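Local atomic coordinates of cellobiose 2-epimerase (Ruminococcus albus, PDB entry 3VW5), a protein that catalyses the reversible epimerisation of cellobiose to 4-O-beta-D-glucopyranosyl-D-mannose, acting on an unmodified sugar. Residues A[168-179]-A[224-235]; A[104-112]-A[153-161]. The protein carries 2 engineered substitutions. All coordinates share one frame; numbering follows the deposited sequence.

Contact 1: A[168-179]-A[224-235]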
loop_
_atom_site.group_PDB
_atom_site.type_symbol
_atom_site.label_atom_id
_atom_site.label_comp_id
_atom_site.label_asym_id
_atom_site.label_seq_id
_atom_site.Cartn_x
_atom_site.Cartn_y
_atom_site.Cartn_z
ATOM N N LEU A 168 -12.848 -2.398 -4.400
ATOM C CA LEU A 168 -12.440 -1.159 -3.744
ATOM C C LEU A 168 -13.619 -0.500 -3.006
ATOM O O LEU A 168 -13.412 0.382 -2.164
ATOM C CB LEU A 168 -11.797 -0.180 -4.741
ATOM C CG LEU A 168 -10.374 -0.491 -5.238
ATOM C CD1 LEU A 168 -9.662 0.805 -5.684
ATOM C CD2 LEU A 168 -9.540 -1.254 -4.201
ATOM N N SER A 169 -14.841 -0.939 -3.309
ATOM C CA SER A 169 -16.021 -0.407 -2.639
ATOM C C SER A 169 -16.046 -0.823 -1.168
ATOM O O SER A 169 -15.453 -1.841 -0.795
ATOM C CB SER A 169 -17.309 -0.840 -3.346
ATOM O OG SER A 169 -18.049 -1.772 -2.558
ATOM N N GLU A 170 -16.743 -0.037 -0.345
ATOM C CA GLU A 170 -16.727 -0.226 1.106
ATOM C C GLU A 170 -18.067 -0.687 1.646
ATOM O O GLU A 170 -18.142 -1.731 2.313
ATOM C CB GLU A 170 -16.303 1.057 1.818
ATOM C CG GLU A 170 -14.979 0.937 2.554
ATOM C CD GLU A 170 -15.137 1.075 4.059
ATOM O OE1 GLU A 170 -16.113 1.748 4.506
ATOM O OE2 GLU A 170 -14.301 0.491 4.799
ATOM N N ASN A 171 -19.123 0.084 1.376
ATOM C CA ASN A 171 -20.470 -0.380 1.727
ATOM C C ASN A 171 -21.110 -1.090 0.538
ATOM O O ASN A 171 -20.601 -2.121 0.064
ATOM C CB ASN A 171 -21.363 0.767 2.219
ATOM C CG ASN A 171 -20.917 1.315 3.569
ATOM O OD1 ASN A 171 -20.216 0.637 4.335
ATOM N ND2 ASN A 171 -21.320 2.548 3.867
ATOM N N GLY A 172 -22.223 -0.540 0.060
ATOM C CA GLY A 172 -22.822 -1.007 -1.180
ATOM C C GLY A 172 -22.464 -0.087 -2.340
ATOM O O GLY A 172 -23.117 -0.105 -3.398
ATOM N N LEU A 173 -21.400 0.693 -2.132
ATOM C CA LEU A 173 -21.091 1.888 -2.933
ATOM C C LEU A 173 -20.632 1.633 -4.379
ATOM O O LEU A 173 -21.260 2.098 -5.330
ATOM C CB LEU A 173 -20.070 2.767 -2.180
ATOM C CG LEU A 173 -20.609 3.949 -1.358
ATOM C CD1 LEU A 173 -21.986 3.647 -0.831
ATOM C CD2 LEU A 173 -19.666 4.316 -0.201
ATOM N N LYS A 174 -19.523 0.918 -4.537
ATOM C CA LYS A 174 -19.024 0.561 -5.871
ATOM C C LYS A 174 -18.902 1.757 -6.854
ATOM O O LYS A 174 -19.112 1.612 -8.074
ATOM C CB LYS A 174 -19.871 -0.582 -6.463
ATOM C CG LYS A 174 -19.960 -1.788 -5.529
ATOM C CD LYS A 174 -20.513 -3.035 -6.224
ATOM C CE LYS A 174 -22.044 -3.138 -6.148
ATOM N NZ LYS A 174 -22.723 -2.041 -6.915
ATOM N N ALA A 175 -18.550 2.923 -6.311
ATOM C CA ALA A 175 -18.281 4.110 -7.115
ATOM C C ALA A 175 -17.355 3.801 -8.282
ATOM O O ALA A 175 -16.617 2.827 -8.258
ATOM C CB ALA A 175 -17.672 5.193 -6.251
ATOM N N ASP A 176 -17.394 4.641 -9.303
ATOM C CA ASP A 176 -16.575 4.444 -10.487
ATOM C C ASP A 176 -15.129 4.824 -10.218
ATOM O O ASP A 176 -14.210 4.106 -10.601
ATOM C CB ASP A 176 -17.121 5.275 -11.648
ATOM C CG ASP A 176 -18.490 4.797 -12.112
ATOM O OD1 ASP A 176 -19.520 5.259 -11.535
ATOM O OD2 ASP A 176 -18.537 3.957 -13.055
ATOM N N LYS A 177 -14.923 5.965 -9.575
ATOM C CA LYS A 177 -13.577 6.435 -9.306
ATOM C C LYS A 177 -13.297 6.486 -7.803
ATOM O O LYS A 177 -14.197 6.755 -7.021
ATOM C CB LYS A 177 -13.375 7.797 -9.967
ATOM C CG LYS A 177 -13.481 7.742 -11.487
ATOM C CD LYS A 177 -13.444 9.135 -12.110
ATOM C CE LYS A 177 -13.385 9.053 -13.644
ATOM N NZ LYS A 177 -14.293 10.027 -14.329
ATOM N N THR A 178 -12.057 6.220 -7.400
ATOM C CA THR A 178 -11.701 6.186 -5.975
ATOM C C THR A 178 -10.398 6.929 -5.704
ATOM O O THR A 178 -9.532 6.984 -6.575
ATOM C CB THR A 178 -11.517 4.740 -5.475
ATOM O OG1 THR A 178 -10.217 4.264 -5.849
ATOM C CG2 THR A 178 -12.579 3.833 -6.054
ATOM N N MET A 179 -10.246 7.494 -4.506
ATOM C CA MET A 179 -8.977 8.139 -4.167
ATOM C C MET A 179 -7.900 7.070 -4.052
ATOM O O MET A 179 -6.740 7.315 -4.370
ATOM C CB MET A 179 -9.052 8.978 -2.883
ATOM C CG MET A 179 -9.157 8.180 -1.579
ATOM S SD MET A 179 -7.567 7.975 -0.734
ATOM C CE MET A 179 -6.795 9.484 -1.271
ATOM N N LEU A 224 -9.554 13.916 2.962
ATOM C CA LEU A 224 -9.552 13.431 1.591
ATOM C C LEU A 224 -10.872 12.756 1.311
ATOM O O LEU A 224 -11.333 11.934 2.113
ATOM C CB LEU A 224 -8.444 12.403 1.395
ATOM C CG LEU A 224 -7.029 12.905 1.653
ATOM C CD1 LEU A 224 -6.041 11.776 1.448
ATOM C CD2 LEU A 224 -6.727 14.072 0.733
ATOM N N LYS A 225 -11.493 13.086 0.185
ATOM C CA LYS A 225 -12.687 12.361 -0.222
ATOM C C LYS A 225 -12.276 10.954 -0.671
ATOM O O LYS A 225 -11.131 10.736 -1.083
ATOM C CB LYS A 225 -13.411 13.107 -1.333
ATOM C CG LYS A 225 -13.919 14.474 -0.928
ATOM C CD LYS A 225 -14.381 15.254 -2.152
ATOM C CE LYS A 225 -14.302 16.760 -1.930
ATOM N NZ LYS A 225 -12.897 17.284 -1.904
ATOM N N VAL A 226 -13.201 10.001 -0.612
ATOM C CA VAL A 226 -12.844 8.602 -0.860
ATOM C C VAL A 226 -13.419 8.040 -2.163
ATOM O O VAL A 226 -12.693 7.448 -2.952
ATOM C CB VAL A 226 -13.235 7.688 0.332
ATOM C CG1 VAL A 226 -12.860 6.242 0.055
ATOM C CG2 VAL A 226 -12.589 8.182 1.624
ATOM N N PHE A 227 -14.720 8.217 -2.374
ATOM C CA PHE A 227 -15.431 7.625 -3.515
ATOM C C PHE A 227 -16.098 8.678 -4.410
ATOM O O PHE A 227 -16.638 9.680 -3.924
ATOM C CB PHE A 227 -16.480 6.608 -3.045
ATOM C CG PHE A 227 -15.905 5.442 -2.298
ATOM C CD1 PHE A 227 -15.075 4.528 -2.943
ATOM C CD2 PHE A 227 -16.191 5.244 -0.955
ATOM C CE1 PHE A 227 -14.540 3.440 -2.265
ATOM C CE2 PHE A 227 -15.661 4.157 -0.268
ATOM C CZ PHE A 227 -14.832 3.252 -0.925
ATOM N N PHE A 228 -16.054 8.438 -5.719
ATOM C CA PHE A 228 -16.614 9.374 -6.689
ATOM C C PHE A 228 -17.360 8.659 -7.804
ATOM O O PHE A 228 -17.132 7.481 -8.066
ATOM C CB PHE A 228 -15.535 10.259 -7.336
ATOM C CG PHE A 228 -14.512 10.782 -6.383
ATOM C CD1 PHE A 228 -14.595 12.078 -5.903
ATOM C CD2 PHE A 228 -13.438 9.979 -5.985
ATOM C CE1 PHE A 228 -13.634 12.565 -5.026
ATOM C CE2 PHE A 228 -12.493 10.446 -5.116
ATOM C CZ PHE A 228 -12.580 11.743 -4.636
ATOM N N ASP A 229 -18.239 9.401 -8.471
ATOM C CA ASP A 229 -18.828 8.955 -9.729
ATOM C C ASP A 229 -18.012 9.425 -10.947
ATOM O O ASP A 229 -16.938 10.031 -10.814
ATOM C CB ASP A 229 -20.283 9.420 -9.854
ATOM C CG ASP A 229 -20.449 10.921 -9.634
ATOM O OD1 ASP A 229 -19.488 11.699 -9.867
ATOM O OD2 ASP A 229 -21.562 11.324 -9.220
ATOM N N THR A 230 -18.547 9.150 -12.133
ATOM C CA THR A 230 -17.824 9.402 -13.368
ATOM C C THR A 230 -17.637 10.894 -13.606
ATOM O O THR A 230 -16.904 11.293 -14.500
ATOM C CB THR A 230 -18.510 8.724 -14.555
ATOM O OG1 THR A 230 -19.924 8.788 -14.366
ATOM C CG2 THR A 230 -18.121 7.252 -14.621
ATOM N N ALA A 231 -18.277 11.709 -12.771
ATOM C CA ALA A 231 -18.162 13.172 -12.818
ATOM C C ALA A 231 -17.219 13.729 -11.740
ATOM O O ALA A 231 -17.117 14.948 -11.539
ATOM C CB ALA A 231 -19.543 13.798 -12.678
ATOM N N PHE A 232 -16.528 12.829 -11.049
ATOM C CA PHE A 232 -15.724 13.203 -9.888
ATOM C C PHE A 232 -16.513 13.943 -8.809
ATOM O O PHE A 232 -15.979 14.809 -8.112
ATOM C CB PHE A 232 -14.488 13.997 -10.301
ATOM C CG PHE A 232 -13.246 13.178 -10.300
ATOM C CD1 PHE A 232 -12.788 12.619 -9.121
ATOM C CD2 PHE A 232 -12.551 12.936 -11.470
ATOM C CE1 PHE A 232 -11.638 11.843 -9.106
ATOM C CE2 PHE A 232 -11.397 12.160 -11.465
ATOM C CZ PHE A 232 -10.940 11.613 -10.281
ATOM N N ASN A 233 -17.786 13.596 -8.681
ATOM C CA ASN A 233 -18.572 14.072 -7.568
ATOM C C ASN A 233 -18.628 13.024 -6.468
ATOM O O ASN A 233 -18.607 11.820 -6.729
ATOM C CB ASN A 233 -19.981 14.475 -8.013
ATOM C CG ASN A 233 -20.025 15.842 -8.652
ATOM O OD1 ASN A 233 -19.182 16.704 -8.389
ATOM N ND2 ASN A 233 -21.023 16.056 -9.497
ATOM N N LEU A 234 -18.715 13.502 -5.237
ATOM C CA LEU A 234 -18.707 12.651 -4.059
ATOM C C LEU A 234 -19.856 11.644 -4.021
ATOM O O LEU A 234 -21.004 11.964 -4.333
ATOM C CB LEU A 234 -18.740 13.534 -2.819
ATOM C CG LEU A 234 -18.286 13.015 -1.461
ATOM C CD1 LEU A 234 -17.020 12.173 -1.544
ATOM C CD2 LEU A 234 -18.062 14.243 -0.601
ATOM N N VAL A 235 -19.513 10.417 -3.647
ATOM C CA VAL A 235 -20.452 9.317 -3.466
ATOM C C VAL A 235 -20.239 8.767 -2.062
ATOM O O VAL A 235 -19.107 8.465 -1.687
ATOM C CB VAL A 235 -20.146 8.174 -4.446
ATOM C CG1 VAL A 235 -20.663 6.839 -3.891
ATOM C CG2 VAL A 235 -20.703 8.474 -5.834
#

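Contact 2: A[104-112]-A[153-161]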
loop_
_atom_site.group_PDB
_atom_site.type_symbol
_atom_site.label_atom_id
_atom_site.label_comp_id
_atom_site.label_asym_id
_atom_site.label_seq_id
_atom_site.Cartn_x
_atom_site.Cartn_y
_atom_site.Cartn_z
ATOM N N ASP A 104 -9.271 -15.293 -11.702
ATOM C CA ASP A 104 -10.085 -14.111 -11.966
ATOM C C ASP A 104 -9.279 -13.161 -12.843
ATOM O O ASP A 104 -8.244 -12.636 -12.411
ATOM C CB ASP A 104 -10.467 -13.409 -10.663
ATOM C CG ASP A 104 -11.454 -12.257 -10.875
ATOM O OD1 ASP A 104 -11.560 -11.728 -12.007
ATOM O OD2 ASP A 104 -12.129 -11.871 -9.892
ATOM N N THR A 105 -9.763 -12.922 -14.059
ATOM C CA THR A 105 -8.995 -12.187 -15.060
ATOM C C THR A 105 -9.379 -10.722 -15.188
ATOM O O THR A 105 -8.933 -10.047 -16.110
ATOM C CB THR A 105 -9.117 -12.840 -16.434
ATOM O OG1 THR A 105 -10.502 -13.046 -16.733
ATOM C CG2 THR A 105 -8.386 -14.183 -16.447
ATOM N N MET A 106 -10.215 -10.252 -14.266
ATOM C CA MET A 106 -10.612 -8.850 -14.153
ATOM C C MET A 106 -9.383 -7.930 -14.064
ATOM O O MET A 106 -8.411 -8.228 -13.352
ATOM C CB MET A 106 -11.501 -8.703 -12.903
ATOM C CG MET A 106 -11.828 -7.278 -12.456
ATOM S SD MET A 106 -10.764 -6.679 -11.127
ATOM C CE MET A 106 -11.788 -6.938 -9.670
ATOM N N LYS A 107 -9.416 -6.817 -14.789
ATOM C CA LYS A 107 -8.308 -5.859 -14.768
ATOM C C LYS A 107 -8.648 -4.698 -13.858
ATOM O O LYS A 107 -9.725 -4.115 -13.958
ATOM C CB LYS A 107 -8.008 -5.329 -16.175
ATOM C CG LYS A 107 -7.684 -6.400 -17.200
ATOM C CD LYS A 107 -6.340 -7.059 -16.914
ATOM C CE LYS A 107 -6.063 -8.235 -17.859
ATOM N NZ LYS A 107 -5.711 -7.793 -19.242
ATOM N N HIS A 108 -7.726 -4.359 -12.968
ATOM C CA HIS A 108 -7.942 -3.259 -12.044
ATOM C C HIS A 108 -6.753 -2.300 -11.989
ATOM O O HIS A 108 -5.631 -2.676 -11.640
ATOM C CB HIS A 108 -8.272 -3.783 -10.644
ATOM C CG HIS A 108 -9.215 -2.903 -9.887
ATOM N ND1 HIS A 108 -8.909 -1.593 -9.551
ATOM C CD2 HIS A 108 -10.466 -3.131 -9.411
ATOM C CE1 HIS A 108 -9.926 -1.061 -8.899
ATOM N NE2 HIS A 108 -10.884 -1.973 -8.797
ATOM N N THR A 109 -7.017 -1.051 -12.348
ATOM C CA THR A 109 -6.012 -0.007 -12.296
ATOM C C THR A 109 -5.155 -0.083 -11.027
ATOM O O THR A 109 -3.929 0.032 -11.066
ATOM C CB THR A 109 -6.687 1.353 -12.370
ATOM O OG1 THR A 109 -7.374 1.439 -13.614
ATOM C CG2 THR A 109 -5.682 2.475 -12.294
ATOM N N TYR A 110 -5.819 -0.267 -9.900
ATOM C CA TYR A 110 -5.168 -0.320 -8.600
ATOM C C TYR A 110 -4.185 -1.496 -8.504
ATOM O O TYR A 110 -3.063 -1.354 -8.000
ATOM C CB TYR A 110 -6.277 -0.417 -7.563
ATOM C CG TYR A 110 -5.852 -0.633 -6.157
ATOM C CD1 TYR A 110 -5.688 0.440 -5.308
ATOM C CD2 TYR A 110 -5.669 -1.918 -5.653
ATOM C CE1 TYR A 110 -5.322 0.256 -3.991
ATOM C CE2 TYR A 110 -5.295 -2.122 -4.335
ATOM C CZ TYR A 110 -5.125 -1.027 -3.502
ATOM O OH TYR A 110 -4.772 -1.195 -2.178
ATOM N N ASN A 111 -4.610 -2.652 -9.003
ATOM C CA ASN A 111 -3.785 -3.851 -9.012
ATOM C C ASN A 111 -2.594 -3.677 -9.943
ATOM O O ASN A 111 -1.457 -3.953 -9.550
ATOM C CB ASN A 111 -4.624 -5.062 -9.423
ATOM C CG ASN A 111 -3.881 -6.381 -9.273
ATOM O OD1 ASN A 111 -3.006 -6.525 -8.421
ATOM N ND2 ASN A 111 -4.240 -7.355 -10.103
ATOM N N ILE A 112 -2.845 -3.201 -11.168
ATOM C CA ILE A 112 -1.761 -2.935 -12.127
ATOM C C ILE A 112 -0.731 -1.913 -11.629
ATOM O O ILE A 112 0.468 -2.055 -11.893
ATOM C CB ILE A 112 -2.281 -2.463 -13.491
ATOM C CG1 ILE A 112 -3.302 -3.460 -14.055
ATOM C CG2 ILE A 112 -1.108 -2.258 -14.441
ATOM C CD1 ILE A 112 -4.318 -2.846 -15.014
ATOM N N ARG A 153 -10.203 5.334 -14.996
ATOM C CA ARG A 153 -11.264 4.422 -14.571
ATOM C C ARG A 153 -10.646 3.170 -13.963
ATOM O O ARG A 153 -9.516 2.825 -14.275
ATOM C CB ARG A 153 -12.159 4.066 -15.749
ATOM C CG ARG A 153 -13.034 5.209 -16.160
ATOM C CD ARG A 153 -13.998 4.787 -17.224
ATOM N NE ARG A 153 -14.845 5.903 -17.629
ATOM C CZ ARG A 153 -15.818 5.809 -18.530
ATOM N NH1 ARG A 153 -16.072 4.638 -19.115
ATOM N NH2 ARG A 153 -16.540 6.879 -18.841
ATOM N N GLU A 154 -11.391 2.469 -13.117
ATOM C CA GLU A 154 -10.766 1.507 -12.203
ATOM C C GLU A 154 -10.966 0.002 -12.430
ATOM O O GLU A 154 -10.061 -0.779 -12.150
ATOM C CB GLU A 154 -11.118 1.885 -10.766
ATOM C CG GLU A 154 -10.828 3.350 -10.510
ATOM C CD GLU A 154 -10.717 3.686 -9.047
ATOM O OE1 GLU A 154 -10.401 4.864 -8.742
ATOM O OE2 GLU A 154 -10.939 2.781 -8.203
ATOM N N ALA A 155 -12.119 -0.413 -12.936
ATOM C CA ALA A 155 -12.402 -1.840 -13.020
ATOM C C ALA A 155 -12.897 -2.283 -14.390
ATOM O O ALA A 155 -13.817 -1.696 -14.942
ATOM C CB ALA A 155 -13.400 -2.258 -11.927
ATOM N N PHE A 156 -12.284 -3.336 -14.917
ATOM C CA PHE A 156 -12.587 -3.843 -16.248
ATOM C C PHE A 156 -12.505 -5.351 -16.212
ATOM O O PHE A 156 -11.918 -5.922 -15.285
ATOM C CB PHE A 156 -11.562 -3.335 -17.264
ATOM C CG PHE A 156 -11.280 -1.882 -17.146
ATOM C CD1 PHE A 156 -12.005 -0.963 -17.890
ATOM C CD2 PHE A 156 -10.314 -1.420 -16.260
ATOM C CE1 PHE A 156 -11.755 0.397 -17.764
ATOM C CE2 PHE A 156 -10.078 -0.067 -16.121
ATOM C CZ PHE A 156 -10.793 0.842 -16.878
ATOM N N ASP A 157 -13.093 -5.990 -17.221
ATOM C CA ASP A 157 -12.842 -7.404 -17.457
ATOM C C ASP A 157 -11.532 -7.552 -18.216
ATOM O O ASP A 157 -10.916 -6.552 -18.596
ATOM C CB ASP A 157 -14.013 -8.112 -18.163
ATOM C CG ASP A 157 -14.246 -7.631 -19.595
ATOM O OD1 ASP A 157 -13.398 -6.913 -20.179
ATOM O OD2 ASP A 157 -15.304 -7.996 -20.145
ATOM N N ARG A 158 -11.103 -8.792 -18.422
ATOM C CA ARG A 158 -9.816 -9.038 -19.064
ATOM C C ARG A 158 -9.630 -8.203 -20.327
ATOM O O ARG A 158 -8.556 -7.669 -20.578
ATOM C CB ARG A 158 -9.647 -10.513 -19.394
ATOM C CG ARG A 158 -8.315 -10.772 -20.004
ATOM C CD ARG A 158 -8.205 -12.155 -20.521
ATOM N NE ARG A 158 -6.865 -12.326 -21.065
ATOM C CZ ARG A 158 -6.500 -13.321 -21.862
ATOM N NH1 ARG A 158 -7.384 -14.246 -22.222
ATOM N NH2 ARG A 158 -5.251 -13.382 -22.294
ATOM N N GLN A 159 -10.708 -8.083 -21.091
ATOM C CA GLN A 159 -10.713 -7.417 -22.382
ATOM C C GLN A 159 -10.963 -5.903 -22.269
ATOM O O GLN A 159 -11.267 -5.251 -23.261
ATOM C CB GLN A 159 -11.773 -8.059 -23.288
ATOM C CG GLN A 159 -11.610 -9.576 -23.452
ATOM C CD GLN A 159 -12.754 -10.402 -22.827
ATOM O OE1 GLN A 159 -13.798 -10.628 -23.461
ATOM N NE2 GLN A 159 -12.552 -10.863 -21.586
ATOM N N TRP A 160 -10.840 -5.342 -21.070
ATOM C CA TRP A 160 -10.940 -3.881 -20.880
ATOM C C TRP A 160 -12.335 -3.287 -21.098
ATOM O O TRP A 160 -12.465 -2.085 -21.331
ATOM C CB TRP A 160 -9.949 -3.120 -21.755
ATOM C CG TRP A 160 -8.494 -3.467 -21.559
ATOM C CD1 TRP A 160 -7.670 -4.057 -22.475
ATOM C CD2 TRP A 160 -7.683 -3.233 -20.394
ATOM N NE1 TRP A 160 -6.405 -4.209 -21.958
ATOM C CE2 TRP A 160 -6.383 -3.714 -20.686
ATOM C CE3 TRP A 160 -7.932 -2.671 -19.135
ATOM C CZ2 TRP A 160 -5.334 -3.639 -19.772
ATOM C CZ3 TRP A 160 -6.897 -2.602 -18.227
ATOM C CH2 TRP A 160 -5.609 -3.081 -18.547
ATOM N N ARG A 161 -13.372 -4.117 -21.032
ATOM C CA ARG A 161 -14.734 -3.605 -21.014
ATOM C C ARG A 161 -15.119 -3.282 -19.574
ATOM O O ARG A 161 -14.879 -4.074 -18.656
ATOM C CB ARG A 161 -15.707 -4.614 -21.626
ATOM C CG ARG A 161 -15.340 -5.003 -23.057
ATOM C CD ARG A 161 -16.161 -6.191 -23.566
ATOM N NE ARG A 161 -15.880 -7.420 -22.830
ATOM C CZ ARG A 161 -16.210 -8.635 -23.255
ATOM N NH1 ARG A 161 -16.833 -8.784 -24.419
ATOM N NH2 ARG A 161 -15.918 -9.702 -22.517
HETATM O O HOH W 1 -12.399 -11.019 -17.210
#

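Contact 1: A[168-179]-A[224-235]
Lys177 and Phe228 form the hydrogen-bonded pair of the antiparallel ladder between strands 177-178 and 223-228 in the (alpha/alpha)6 barrel: Lys177 N donates to Phe228 O (3.1 Å) and Phe228 N to Lys177 O (2.8 Å). Next, Met179 N, opening helix 179-196, gives Val226 O a nearly straight bond (2.9 Å, 166°); Thr178 is the N-cap, its OG1 bonded to Ala181 N. Phe228 is matched by both Asp176 and Lys177, a classic beta bulge. The lysine chain runs across the type I turn 229-232, CD over one face of the Phe232 ring, 4.0 Å from its centroid (CH-pi). A bend at chi4 (137°) turns NZ to weak bonds with Thr230 O and Tyr150 O. On the opposite face of the ladder the Phe227 ring meets Thr178 CG2 and Leu168 O at its edge, while Leu173 CD2 (3.7 Å from Phe227 CD2) and Glu170 CB approach obliquely. Val226 CG1 sits over the centre of one ring face. Replacing Phe227 by an alanine would probably leave Leu173 CD2, Glu170 CB and Val226 CG1 without their ring, opening a gap between the 168-173 loop and the strand. Main-chain bonds fix the pairing, while Phe227 packs against the 168-173 loop and Phe232 against the aliphatic part of Lys177.

Contact 2: A[104-112]-A[153-161]
Lys107 and Phe156 are the hydrogen-bonded pair of a short antiparallel ladder at the helix ends of the (alpha/alpha)6 barrel, where strands 102-108 and 151-156, flanking helices 109-126 and 129-145, meet. Lys107 N reaches Phe156 O (2.7 Å) from well above the carbonyl plane, whereas Phe156 N meets Lys107 O almost head-on (2.8 Å). His108 and Ala155 follow as the non-hydrogen-bonded pair, then helix 109-126 begins. There Thr109 N donates to Glu154 O, and the hydroxyl of Thr109 to Arg153 O in the carbonyl plane, so two successive carbonyls receive the helix start. At the N-cap, His108 ND1 accepts a weak bond from Tyr110 N; Glu154 O lies over one face of the imidazole, whose NE2 is bonded to Asn165. On the other face of the ladder, chi1 of -57° sets Lys107 CG anti to the carbonyl carbon and over the six-membered ring of Trp160, 4.1 Å from the centroid; the bend at chi2 (-69°) redirects the chain beyond. Ile112 CD1 touches the indole edge at CH2 (3.8 Å). Lys107 NZ binds Arg158 O on a lone pair, and also Gly90 O and the Asp86 carboxylate, which Arg158 NE shares. One water joins Thr105 OG1 to Arg158 N, 2.8 Å from each.

Contact 2 closes at residue 161 before contact 1 opens at 168, so the two follow each other in series, their centres about 16 Å apart. They belong to different antiparallel sheets, yet share a plan: each pairs the end of a strand leading into a helix (109-126 or 179-196) with a strand that follows the next helix (129-145 or 199-216). Where they touch, Glu154 OE1 of contact 2 probably accepts a hydrogen bond from Thr178 N of contact 1. Asn165, in the intervening loop, adds a second tie, bonding to His108, Glu154 and the carbonyl of Asp176. Polar groups around Glu154 and Asn165 thus link the N-terminal ends of helices 109-126 and 179-196 in the barrel.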